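Local coordinates for protein cobalt-precorrin-5B C(1)-methyltransferase (PDB 1SR8) that probably methylates C-1 of cobalt-precorrin-5B with S-adenosyl-L-methionine to give cobalt-precorrin-6A, a step of anaerobic cobalamin biosynthesis, at residues T46-A51 with I104-E109; A52-A57 with G85-R90; V63-V68 with D75-V80; F118-G123 with R157-D162. All blocks are in the same frame, centred on the assembly; numbering follows the deposited sequence.

In the fold
Of the parts in contact, helix 44-57 comes first along the chain and supplies one side of contacts 1 and 2. The chain then forms the hairpin of strands 63-68 and 76-83, and contact 3 closes its short loop. Strand 86-90 returns under the end of the helix and closes contact 2 around contact 3. Strand 105-111 closes contact 1, so the first three contacts are nested. Contact 4 follows in series. It closes a separate loop that includes helix 133-149 and ties the turn after strand 115-118 to the end of strand 155-159. All four reach the same mixed sheet. Contacts 1 and 2 lay the helix on it, and contacts 3 and 4 lie at its opposite edges.

Contact 1 of 4, residues T46-A51 with I104-E109; sequences TTASAA and IIFEAE
Phe106 lies under the helical residues Thr47 and Ala48, with one ring face turned to them. Thr47 CG2 reaches the ring at Phe106 CD2, 3.5 Å away. The two side chains cross at about a right angle. In Thr47, OG1 sits beside the backbone N (chi1 -59°) and bonds to Thr43 O, while the methyl is left to pack on the ring. Ala48 N stands 4.0 Å above the plane of the Phe106 ring, offset toward the rim. Ala48 CB touches Phe106 CE1 at 3.8 Å. An alanine in place of Phe106 would probably leave Thr47 CG2 and Ala48 CB without the ring they pack on. Here helix 44-57 packs on strand 105-111 of the mixed six-stranded sheet, crossing at -35° and running broadly the same way. One turn further along the helix, small residues meet. Ala51 CB meets Ala108 CB at 3.5 Å, and Ala51 O lies only 3.2 Å from Ala108 CB. These methyls let the backbones approach, with CA atoms of Ala51 and Ala108 5.2 Å apart. The other side of the strand is turned to solvent: Glu107 and Glu109 point away from the helix and are partly exposed. The carboxylate of Glu107 is held by two arginines, Arg88 and Arg120.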
loop_
_atom_site.group_PDB
_atom_site.type_symbol
_atom_site.label_atom_id
_atom_site.label_comp_id
_atom_site.label_asym_id
_atom_site.label_seq_id
_atom_site.Cartn_x
_atom_site.Cartn_y
_atom_site.Cartn_z
ATOM N N THR A 46 2.159 4.906 -5.650
ATOM C CA THR A 46 2.274 4.208 -6.921
ATOM C C THR A 46 1.545 4.959 -8.029
ATOM O O THR A 46 1.978 4.952 -9.180
ATOM C CB THR A 46 1.704 2.796 -6.831
ATOM O OG1 THR A 46 2.505 2.013 -5.938
ATOM C CG2 THR A 46 1.689 2.146 -8.207
ATOM N N THR A 47 0.437 5.604 -7.681
ATOM C CA THR A 47 -0.340 6.354 -8.661
ATOM C C THR A 47 0.469 7.571 -9.086
ATOM O O THR A 47 0.496 7.935 -10.266
ATOM C CB THR A 47 -1.693 6.791 -8.078
ATOM O OG1 THR A 47 -2.427 5.627 -7.666
ATOM C CG2 THR A 47 -2.504 7.557 -9.118
ATOM N N ALA A 48 1.155 8.183 -8.128
ATOM C CA ALA A 48 1.990 9.340 -8.424
ATOM C C ALA A 48 3.129 8.916 -9.358
ATOM O O ALA A 48 3.471 9.628 -10.314
ATOM C CB ALA A 48 2.549 9.925 -7.128
ATOM N N SER A 49 3.712 7.749 -9.082
ATOM C CA SER A 49 4.805 7.236 -9.898
ATOM C C SER A 49 4.338 7.015 -11.325
ATOM O O SER A 49 5.039 7.369 -12.280
ATOM C CB SER A 49 5.329 5.917 -9.326
ATOM O OG SER A 49 5.974 6.127 -8.087
ATOM N N ALA A 50 3.156 6.425 -11.465
ATOM C CA ALA A 50 2.604 6.151 -12.785
ATOM C C ALA A 50 2.415 7.449 -13.558
ATOM O O ALA A 50 2.762 7.524 -14.739
ATOM C CB ALA A 50 1.277 5.406 -12.662
ATOM N N ALA A 51 1.879 8.471 -12.894
ATOM C CA ALA A 51 1.659 9.769 -13.539
ATOM C C ALA A 51 2.975 10.347 -14.043
ATOM O O ALA A 51 3.073 10.788 -15.186
ATOM C CB ALA A 51 0.997 10.746 -12.567
ATOM N N ILE A 104 -9.241 8.981 -6.683
ATOM C CA ILE A 104 -8.666 10.323 -6.725
ATOM C C ILE A 104 -7.681 10.477 -7.895
ATOM O O ILE A 104 -6.875 9.588 -8.170
ATOM C CB ILE A 104 -7.970 10.662 -5.388
ATOM C CG1 ILE A 104 -8.024 12.171 -5.155
ATOM C CG2 ILE A 104 -6.524 10.179 -5.397
ATOM C CD1 ILE A 104 -7.810 12.569 -3.725
ATOM N N ILE A 105 -7.755 11.607 -8.591
ATOM C CA ILE A 105 -6.881 11.848 -9.731
ATOM C C ILE A 105 -5.523 12.453 -9.396
ATOM O O ILE A 105 -5.409 13.369 -8.579
ATOM C CB ILE A 105 -7.549 12.780 -10.762
ATOM C CG1 ILE A 105 -8.710 12.063 -11.452
ATOM C CG2 ILE A 105 -6.530 13.234 -11.790
ATOM C CD1 ILE A 105 -8.276 10.947 -12.365
ATOM N N PHE A 106 -4.498 11.928 -10.058
ATOM C CA PHE A 106 -3.128 12.412 -9.919
ATOM C C PHE A 106 -2.703 12.960 -11.272
ATOM O O PHE A 106 -2.875 12.299 -12.294
ATOM C CB PHE A 106 -2.174 11.277 -9.522
ATOM C CG PHE A 106 -2.030 11.100 -8.039
ATOM C CD1 PHE A 106 -0.912 11.589 -7.377
ATOM C CD2 PHE A 106 -3.022 10.472 -7.302
ATOM C CE1 PHE A 106 -0.789 11.454 -5.996
ATOM C CE2 PHE A 106 -2.907 10.334 -5.928
ATOM C CZ PHE A 106 -1.792 10.825 -5.274
ATOM N N GLU A 107 -2.166 14.173 -11.283
ATOM C CA GLU A 107 -1.704 14.768 -12.528
ATOM C C GLU A 107 -0.203 14.993 -12.448
ATOM O O GLU A 107 0.327 15.376 -11.400
ATOM C CB GLU A 107 -2.394 16.107 -12.797
ATOM C CG GLU A 107 -3.901 16.063 -12.829
ATOM C CD GLU A 107 -4.488 17.342 -13.398
ATOM O OE1 GLU A 107 -3.953 18.431 -13.091
ATOM O OE2 GLU A 107 -5.487 17.260 -14.144
ATOM N N ALA A 108 0.471 14.745 -13.567
ATOM C CA ALA A 108 1.914 14.925 -13.670
ATOM C C ALA A 108 2.214 15.744 -14.914
ATOM O O ALA A 108 1.685 15.472 -16.000
ATOM C CB ALA A 108 2.618 13.574 -13.753
ATOM N N GLU A 109 3.075 16.738 -14.757
ATOM C CA GLU A 109 3.435 17.603 -15.866
ATOM C C GLU A 109 4.950 17.729 -15.963
ATOM O O GLU A 109 5.601 18.020 -14.963
ATOM C CB GLU A 109 2.818 18.988 -15.645
ATOM C CG GLU A 109 3.077 19.981 -16.756
ATOM C CD GLU A 109 1.880 20.145 -17.671
ATOM O OE1 GLU A 109 2.035 19.953 -18.901
ATOM O OE2 GLU A 109 0.786 20.473 -17.153
#

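Contact 2 of 4, residues A52-A57 with G85-R90; sequences AVAAIA and GFARVR
The carbonyl oxygen of Ala55 is gripped by two groups. Gly85 gives it a CA-H...O contact, with CA 3.2 Å from Ala55 O and an angle of 154° at the hydrogen. Ser58 OG is hydrogen-bonded to the same oxygen and also to Gly85 N, so this hydroxyl bridges the two segments. The motif is a helix laid on a beta sheet. The last turns of helix 44-57 run against strand 86-90, the strand direction making 148° with that of the helix. Gly85 lies in the short turn that leads into this strand from its antiparallel neighbour, strand 76-83. Its backbone takes a positive phi of 82°, and a CB there would be jammed against the carbonyl oxygen of the residue before. Beyond the glycine, side chains alternate. Phe86 and Arg88 point away from the helix. Ala87 points toward it and sets its methyl against Ala54 and Ala55, with CB 3.7 Å from Ala55 N and 3.8 Å from Ala54 CB. The axes of the two segments pass 6.5 Å apart. Val89 also points to the helix side, where it packs on Val78 and Val80 of the neighbouring strand. Ile56 turns from the strand to helix 133-149. The methyl CB of Ala55 also rests 3.6 Å from Gly85 O.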
loop_
_atom_site.group_PDB
_atom_site.type_symbol
_atom_site.label_atom_id
_atom_site.label_comp_id
_atom_site.label_asym_id
_atom_site.label_seq_id
_atom_site.Cartn_x
_atom_site.Cartn_y
_atom_site.Cartn_z
ATOM N N ALA A 52 3.992 10.332 -13.190
ATOM C CA ALA A 52 5.303 10.859 -13.560
ATOM C C ALA A 52 5.901 10.109 -14.742
ATOM O O ALA A 52 6.368 10.721 -15.703
ATOM C CB ALA A 52 6.245 10.782 -12.373
ATOM N N VAL A 53 5.899 8.783 -14.665
ATOM C CA VAL A 53 6.444 7.968 -15.741
ATOM C C VAL A 53 5.688 8.181 -17.056
ATOM O O VAL A 53 6.301 8.270 -18.119
ATOM C CB VAL A 53 6.408 6.479 -15.365
ATOM C CG1 VAL A 53 6.819 5.634 -16.543
ATOM C CG2 VAL A 53 7.339 6.226 -14.189
ATOM N N ALA A 54 4.361 8.272 -16.984
ATOM C CA ALA A 54 3.547 8.471 -18.183
ATOM C C ALA A 54 3.787 9.843 -18.821
ATOM O O ALA A 54 3.794 9.977 -20.041
ATOM C CB ALA A 54 2.071 8.299 -17.847
ATOM N N ALA A 55 3.980 10.865 -18.001
ATOM C CA ALA A 55 4.223 12.196 -18.528
ATOM C C ALA A 55 5.514 12.238 -19.354
ATOM O O ALA A 55 5.546 12.836 -20.434
ATOM C CB ALA A 55 4.286 13.203 -17.382
ATOM N N ILE A 56 6.575 11.604 -18.847
ATOM C CA ILE A 56 7.871 11.565 -19.538
ATOM C C ILE A 56 7.799 10.725 -20.813
ATOM O O ILE A 56 8.275 11.129 -21.867
ATOM C CB ILE A 56 8.988 10.967 -18.630
ATOM C CG1 ILE A 56 9.294 11.920 -17.468
ATOM C CG2 ILE A 56 10.248 10.698 -19.450
ATOM C CD1 ILE A 56 10.334 11.392 -16.508
ATOM N N ALA A 57 7.210 9.546 -20.698
ATOM C CA ALA A 57 7.063 8.648 -21.823
ATOM C C ALA A 57 6.197 9.249 -22.936
ATOM O O ALA A 57 6.483 9.057 -24.119
ATOM C CB ALA A 57 6.454 7.347 -21.343
ATOM N N GLY A 85 3.819 15.160 -22.527
ATOM C CA GLY A 85 4.304 15.676 -21.261
ATOM C C GLY A 85 3.277 15.868 -20.164
ATOM O O GLY A 85 3.614 16.350 -19.082
ATOM N N PHE A 86 2.024 15.507 -20.424
ATOM C CA PHE A 86 0.987 15.646 -19.413
ATOM C C PHE A 86 0.351 14.289 -19.170
ATOM O O PHE A 86 0.122 13.532 -20.112
ATOM C CB PHE A 86 -0.082 16.626 -19.878
ATOM C CG PHE A 86 -1.192 16.827 -18.884
ATOM C CD1 PHE A 86 -1.002 17.624 -17.762
ATOM C CD2 PHE A 86 -2.420 16.198 -19.058
ATOM C CE1 PHE A 86 -2.019 17.792 -16.828
ATOM C CE2 PHE A 86 -3.444 16.357 -18.132
ATOM C CZ PHE A 86 -3.245 17.153 -17.017
ATOM N N ALA A 87 0.072 13.973 -17.910
ATOM C CA ALA A 87 -0.551 12.691 -17.574
ATOM C C ALA A 87 -1.590 12.833 -16.475
ATOM O O ALA A 87 -1.483 13.678 -15.595
ATOM C CB ALA A 87 0.503 11.671 -17.160
ATOM N N ARG A 88 -2.601 11.982 -16.543
ATOM C CA ARG A 88 -3.697 11.974 -15.592
ATOM C C ARG A 88 -3.884 10.506 -15.212
ATOM O O ARG A 88 -4.092 9.663 -16.088
ATOM C CB ARG A 88 -4.945 12.514 -16.286
ATOM C CG ARG A 88 -6.121 12.755 -15.390
ATOM C CD ARG A 88 -7.346 13.188 -16.194
ATOM N NE ARG A 88 -8.467 13.523 -15.316
ATOM C CZ ARG A 88 -8.549 14.639 -14.591
ATOM N NH1 ARG A 88 -7.576 15.543 -14.647
ATOM N NH2 ARG A 88 -9.597 14.839 -13.792
ATOM N N VAL A 89 -3.789 10.194 -13.922
ATOM C CA VAL A 89 -3.939 8.808 -13.471
ATOM C C VAL A 89 -4.841 8.741 -12.256
ATOM O O VAL A 89 -4.687 9.512 -11.319
ATOM C CB VAL A 89 -2.579 8.183 -13.098
ATOM C CG1 VAL A 89 -2.754 6.703 -12.803
ATOM C CG2 VAL A 89 -1.581 8.383 -14.222
ATOM N N ARG A 90 -5.783 7.811 -12.269
ATOM C CA ARG A 90 -6.715 7.673 -11.163
ATOM C C ARG A 90 -6.289 6.509 -10.273
ATOM O O ARG A 90 -5.951 5.429 -10.758
ATOM C CB ARG A 90 -8.133 7.425 -11.709
ATOM C CG ARG A 90 -9.277 7.599 -10.703
ATOM C CD ARG A 90 -10.646 7.282 -11.343
ATOM N NE ARG A 90 -11.033 8.219 -12.399
ATOM C CZ ARG A 90 -11.475 9.455 -12.183
ATOM N NH1 ARG A 90 -11.597 9.918 -10.947
ATOM N NH2 ARG A 90 -11.793 10.240 -13.206
#

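Contact 3 of 4, residues V63-V68 with D75-V80; sequences VEKVKV and DVEVEV
Lys65 and Glu79 lie side by side and point the same way on the exposed face of the two strands. Lys65 has CG beside its backbone N (chi1 -65°) and is extended beyond it. Its CE comes within 3.0 Å of Glu79 OE2. The ammonium does not close a salt bridge: Lys65 NZ stays 4.0 Å from Glu79 OE2. Glu77 crosses the same lysine obliquely, with OE2 3.4 Å from Lys65 CD. Its other oxygen, OE1, serves Lys67. The Lys67 chain bends at chi3 and chi4 and brings NZ to Glu77 OE1 at 3.8 Å, a long salt bridge. Lower on its chain, Lys67 CG passes Asp75 CB, the side chains crossing at about a right angle. The frame is an antiparallel beta hairpin at the edge of the mixed sheet. Lys65 faces Glu79 and Lys67 faces Glu77 in non-hydrogen-bonded pairs. Val66 with Val78 and Val68 with Val76 are the hydrogen-bonded pairs. These four valines form the opposite face, where Ala54 and Ala50 of helix 44-57 cover Val66 and Val78. Val78 N lies nearly in line with the C=O of Val66 at 2.9 Å. At the corner of the chain the approach differs. Val80 N stands well above the carbonyl plane of Glu64, 2.9 Å from its O. Val80 CG2 there touches Val63 CG1 at 3.8 Å.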
loop_
_atom_site.group_PDB
_atom_site.type_symbol
_atom_site.label_atom_id
_atom_site.label_comp_id
_atom_site.label_asym_id
_atom_site.label_seq_id
_atom_site.Cartn_x
_atom_site.Cartn_y
_atom_site.Cartn_z
ATOM N N VAL A 63 0.837 7.275 -24.841
ATOM C CA VAL A 63 0.842 6.351 -23.709
ATOM C C VAL A 63 -0.562 6.081 -23.186
ATOM O O VAL A 63 -1.398 6.982 -23.110
ATOM C CB VAL A 63 1.691 6.911 -22.528
ATOM C CG1 VAL A 63 1.896 5.836 -21.472
ATOM C CG2 VAL A 63 3.021 7.426 -23.036
ATOM N N GLU A 64 -0.805 4.829 -22.816
ATOM C CA GLU A 64 -2.091 4.426 -22.279
ATOM C C GLU A 64 -1.873 3.573 -21.050
ATOM O O GLU A 64 -2.793 3.352 -20.273
ATOM C CB GLU A 64 -2.872 3.629 -23.315
ATOM C CG GLU A 64 -3.285 4.440 -24.527
ATOM C CD GLU A 64 -3.940 3.585 -25.592
ATOM O OE1 GLU A 64 -3.225 2.793 -26.257
ATOM O OE2 GLU A 64 -5.174 3.702 -25.748
ATOM N N LYS A 65 -0.646 3.086 -20.896
ATOM C CA LYS A 65 -0.248 2.253 -19.761
ATOM C C LYS A 65 1.250 2.402 -19.545
ATOM O O LYS A 65 2.010 2.619 -20.490
ATOM C CB LYS A 65 -0.541 0.775 -20.025
ATOM C CG LYS A 65 -2.007 0.433 -20.168
ATOM C CD LYS A 65 -2.194 -1.014 -20.651
ATOM C CE LYS A 65 -3.677 -1.344 -20.932
ATOM N NZ LYS A 65 -3.871 -2.713 -21.503
ATOM N N VAL A 66 1.675 2.300 -18.297
ATOM C CA VAL A 66 3.096 2.379 -17.983
ATOM C C VAL A 66 3.365 1.325 -16.928
ATOM O O VAL A 66 2.447 0.839 -16.266
ATOM C CB VAL A 66 3.510 3.762 -17.406
ATOM C CG1 VAL A 66 3.131 4.873 -18.370
ATOM C CG2 VAL A 66 2.864 3.978 -16.052
ATOM N N LYS A 67 4.625 0.955 -16.785
ATOM C CA LYS A 67 4.989 -0.019 -15.784
ATOM C C LYS A 67 5.823 0.723 -14.750
ATOM O O LYS A 67 6.747 1.455 -15.102
ATOM C CB LYS A 67 5.796 -1.144 -16.425
ATOM C CG LYS A 67 6.173 -2.270 -15.475
ATOM C CD LYS A 67 6.695 -3.487 -16.235
ATOM C CE LYS A 67 5.586 -4.124 -17.093
ATOM N NZ LYS A 67 5.029 -3.217 -18.163
ATOM N N VAL A 68 5.480 0.568 -13.479
ATOM C CA VAL A 68 6.240 1.228 -12.430
ATOM C C VAL A 68 6.725 0.226 -11.390
ATOM O O VAL A 68 6.066 -0.788 -11.128
ATOM C CB VAL A 68 5.405 2.321 -11.726
ATOM C CG1 VAL A 68 5.148 3.470 -12.676
ATOM C CG2 VAL A 68 4.096 1.743 -11.250
ATOM N N ASP A 75 6.748 -4.962 -10.018
ATOM C CA ASP A 75 6.384 -3.929 -10.985
ATOM C C ASP A 75 4.908 -4.058 -11.308
ATOM O O ASP A 75 4.393 -5.168 -11.428
ATOM C CB ASP A 75 7.192 -4.066 -12.271
ATOM C CG ASP A 75 8.677 -3.902 -12.047
ATOM O OD1 ASP A 75 9.073 -3.143 -11.143
ATOM O OD2 ASP A 75 9.449 -4.526 -12.791
ATOM N N VAL A 76 4.228 -2.925 -11.441
ATOM C CA VAL A 76 2.801 -2.938 -11.738
ATOM C C VAL A 76 2.472 -2.101 -12.953
ATOM O O VAL A 76 3.022 -1.022 -13.142
ATOM C CB VAL A 76 1.966 -2.388 -10.567
ATOM C CG1 VAL A 76 0.480 -2.444 -10.918
ATOM C CG2 VAL A 76 2.233 -3.193 -9.321
ATOM N N GLU A 77 1.564 -2.599 -13.777
ATOM C CA GLU A 77 1.164 -1.869 -14.960
ATOM C C GLU A 77 -0.065 -1.038 -14.585
ATOM O O GLU A 77 -1.036 -1.548 -14.019
ATOM C CB GLU A 77 0.855 -2.858 -16.071
ATOM C CG GLU A 77 0.540 -2.244 -17.401
ATOM C CD GLU A 77 0.329 -3.308 -18.458
ATOM O OE1 GLU A 77 1.329 -3.933 -18.885
ATOM O OE2 GLU A 77 -0.841 -3.531 -18.843
ATOM N N VAL A 78 -0.001 0.256 -14.884
ATOM C CA VAL A 78 -1.076 1.189 -14.563
ATOM C C VAL A 78 -1.613 1.867 -15.824
ATOM O O VAL A 78 -0.845 2.310 -16.687
ATOM C CB VAL A 78 -0.570 2.300 -13.586
ATOM C CG1 VAL A 78 -1.690 3.268 -13.236
ATOM C CG2 VAL A 78 -0.014 1.665 -12.323
ATOM N N GLU A 79 -2.938 1.936 -15.924
ATOM C CA GLU A 79 -3.572 2.586 -17.060
ATOM C C GLU A 79 -3.554 4.086 -16.812
ATOM O O GLU A 79 -3.880 4.550 -15.722
ATOM C CB GLU A 79 -5.007 2.081 -17.238
ATOM C CG GLU A 79 -5.067 0.668 -17.794
ATOM C CD GLU A 79 -6.194 0.483 -18.797
ATOM O OE1 GLU A 79 -7.369 0.387 -18.373
ATOM O OE2 GLU A 79 -5.899 0.446 -20.017
ATOM N N VAL A 80 -3.158 4.841 -17.826
ATOM C CA VAL A 80 -3.070 6.282 -17.697
ATOM C C VAL A 80 -3.633 6.975 -18.933
ATOM O O VAL A 80 -3.940 6.331 -19.941
ATOM C CB VAL A 80 -1.594 6.729 -17.537
ATOM C CG1 VAL A 80 -0.943 6.013 -16.376
ATOM C CG2 VAL A 80 -0.825 6.443 -18.818
HETATM O O HOH W 1 -5.676 3.493 -20.337
#

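Contact 4 of 4, residues F118-G123 with R157-D162; sequences FGRGVG and RISVPD
Phe118 and Ile158 pair as parallel strand residues, and two hydrogen bonds join the backbones from there on. Gly119 N donates to Ile158 O at 2.8 Å, tilted 33° from the carbonyl plane. Val160 N donates to Arg120 O, also at 2.8 Å and nearly straight. Gly119 to Val122 form a type II beta turn, and Arg120 O, which takes the second bond, belongs to it. Gly121 occupies its third position with phi 90°. Gly121 CA makes a CA-H...O contact with Val160 O at 3.1 Å, and a CB would clash with this oxygen. A CB on Gly119 would run into Ser159 OG. The connection between the parallel neighbours 115-118 and 155-159 includes strands 121-125 and 128-129 of a second sheet and then helix 133-149, so it is an elaborated beta-alpha-beta crossover at the edge of the mixed sheet. Phe118 and Ile158 point to the same face, side by side, with Phe118 CE1 3.9 Å from Ile158 CD1. Both also touch Ile139 of that helix. Val122 CG2 meets Val160 CG2 at 4.0 Å, the side chains at about a right angle. Arg120 CG lies between the backbone N and the carbonyl carbon (chi1 66°), which brings it 4.0 Å from Ser159 CB, and the chain runs extended from there to NE. Its guanidinium lies with one face over Ser159 CB, which is 3.7 Å from Arg120 NH1. Arg120 NH2 lies 3.6 Å from Pro161 CG and holds Glu107 OE1 in a salt bridge. A water accepts from Arg120 N, weakly from Arg120 NH1, and hydrogen-bonds to Ser159 OG.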
loop_
_atom_site.group_PDB
_atom_site.type_symbol
_atom_site.label_atom_id
_atom_site.label_comp_id
_atom_site.label_asym_id
_atom_site.label_seq_id
_atom_site.Cartn_x
_atom_site.Cartn_y
_atom_site.Cartn_z
ATOM N N PHE A 118 6.104 18.601 -6.176
ATOM C CA PHE A 118 4.718 18.363 -5.798
ATOM C C PHE A 118 3.931 19.670 -5.740
ATOM O O PHE A 118 4.320 20.606 -5.039
ATOM C CB PHE A 118 4.699 17.646 -4.448
ATOM C CG PHE A 118 5.428 16.332 -4.469
ATOM C CD1 PHE A 118 4.820 15.197 -4.996
ATOM C CD2 PHE A 118 6.752 16.251 -4.051
ATOM C CE1 PHE A 118 5.523 13.995 -5.116
ATOM C CE2 PHE A 118 7.469 15.052 -4.167
ATOM C CZ PHE A 118 6.852 13.922 -4.702
ATOM N N GLY A 119 2.822 19.731 -6.475
ATOM C CA GLY A 119 2.033 20.947 -6.499
ATOM C C GLY A 119 0.764 20.975 -5.675
ATOM O O GLY A 119 0.718 20.498 -4.547
ATOM N N ARG A 120 -0.279 21.552 -6.258
ATOM C CA ARG A 120 -1.574 21.677 -5.596
ATOM C C ARG A 120 -2.186 20.329 -5.242
ATOM O O ARG A 120 -2.022 19.355 -5.977
ATOM C CB ARG A 120 -2.553 22.431 -6.502
ATOM C CG ARG A 120 -2.911 21.672 -7.771
ATOM C CD ARG A 120 -4.074 22.309 -8.518
ATOM N NE ARG A 120 -4.493 21.496 -9.657
ATOM C CZ ARG A 120 -3.710 21.183 -10.690
ATOM N NH1 ARG A 120 -2.452 21.615 -10.744
ATOM N NH2 ARG A 120 -4.184 20.430 -11.674
ATOM N N GLY A 121 -2.900 20.288 -4.119
ATOM C CA GLY A 121 -3.554 19.066 -3.691
ATOM C C GLY A 121 -2.712 18.169 -2.809
ATOM O O GLY A 121 -3.233 17.230 -2.208
ATOM N N VAL A 122 -1.409 18.442 -2.759
ATOM C CA VAL A 122 -0.477 17.676 -1.932
ATOM C C VAL A 122 -0.247 18.479 -0.655
ATOM O O VAL A 122 0.285 19.585 -0.701
ATOM C CB VAL A 122 0.882 17.457 -2.656
ATOM C CG1 VAL A 122 1.826 16.629 -1.778
ATOM C CG2 VAL A 122 0.650 16.757 -3.993
ATOM N N GLY A 123 -0.663 17.921 0.478
ATOM C CA GLY A 123 -0.520 18.604 1.749
ATOM C C GLY A 123 0.896 18.980 2.142
ATOM O O GLY A 123 1.873 18.431 1.637
ATOM N N ARG A 157 6.170 17.783 -12.228
ATOM C CA ARG A 157 5.478 18.275 -11.047
ATOM C C ARG A 157 4.244 17.390 -10.936
ATOM O O ARG A 157 3.491 17.229 -11.902
ATOM C CB ARG A 157 5.086 19.750 -11.194
ATOM C CG ARG A 157 4.205 20.286 -10.055
ATOM C CD ARG A 157 4.375 21.803 -9.864
ATOM N NE ARG A 157 4.516 22.492 -11.145
ATOM C CZ ARG A 157 3.605 22.451 -12.116
ATOM N NH1 ARG A 157 2.475 21.764 -11.946
ATOM N NH2 ARG A 157 3.846 23.054 -13.273
ATOM N N ILE A 158 4.071 16.787 -9.765
ATOM C CA ILE A 158 2.943 15.903 -9.504
ATOM C C ILE A 158 1.905 16.665 -8.679
ATOM O O ILE A 158 2.236 17.253 -7.648
ATOM C CB ILE A 158 3.413 14.645 -8.732
ATOM C CG1 ILE A 158 4.472 13.900 -9.559
ATOM C CG2 ILE A 158 2.212 13.766 -8.390
ATOM C CD1 ILE A 158 5.151 12.762 -8.829
ATOM N N SER A 159 0.655 16.663 -9.143
ATOM C CA SER A 159 -0.420 17.374 -8.452
ATOM C C SER A 159 -1.673 16.532 -8.284
ATOM O O SER A 159 -1.878 15.550 -8.995
ATOM C CB SER A 159 -0.805 18.649 -9.213
ATOM O OG SER A 159 0.293 19.534 -9.325
ATOM N N VAL A 160 -2.516 16.952 -7.346
ATOM C CA VAL A 160 -3.777 16.277 -7.065
ATOM C C VAL A 160 -4.895 17.339 -7.075
ATOM O O VAL A 160 -5.176 17.984 -6.062
ATOM C CB VAL A 160 -3.714 15.569 -5.697
ATOM C CG1 VAL A 160 -4.950 14.713 -5.491
ATOM C CG2 VAL A 160 -2.447 14.730 -5.619
ATOM N N PRO A 161 -5.540 17.530 -8.236
ATOM C CA PRO A 161 -6.625 18.494 -8.450
ATOM C C PRO A 161 -7.652 18.635 -7.325
ATOM O O PRO A 161 -8.008 19.756 -6.956
ATOM C CB PRO A 161 -7.247 18.015 -9.750
ATOM C CG PRO A 161 -6.051 17.530 -10.508
ATOM C CD PRO A 161 -5.287 16.748 -9.462
ATOM N N ASP A 162 -8.129 17.518 -6.776
ATOM C CA ASP A 162 -9.122 17.581 -5.702
ATOM C C ASP A 162 -8.511 17.217 -4.366
ATOM O O ASP A 162 -9.222 16.882 -3.419
ATOM C CB ASP A 162 -10.290 16.631 -5.978
ATOM C CG ASP A 162 -10.994 16.932 -7.284
ATOM O OD1 ASP A 162 -11.399 18.097 -7.503
ATOM O OD2 ASP A 162 -11.148 15.996 -8.093
HETATM O O HOH W 2 0.074 22.496 -9.270
#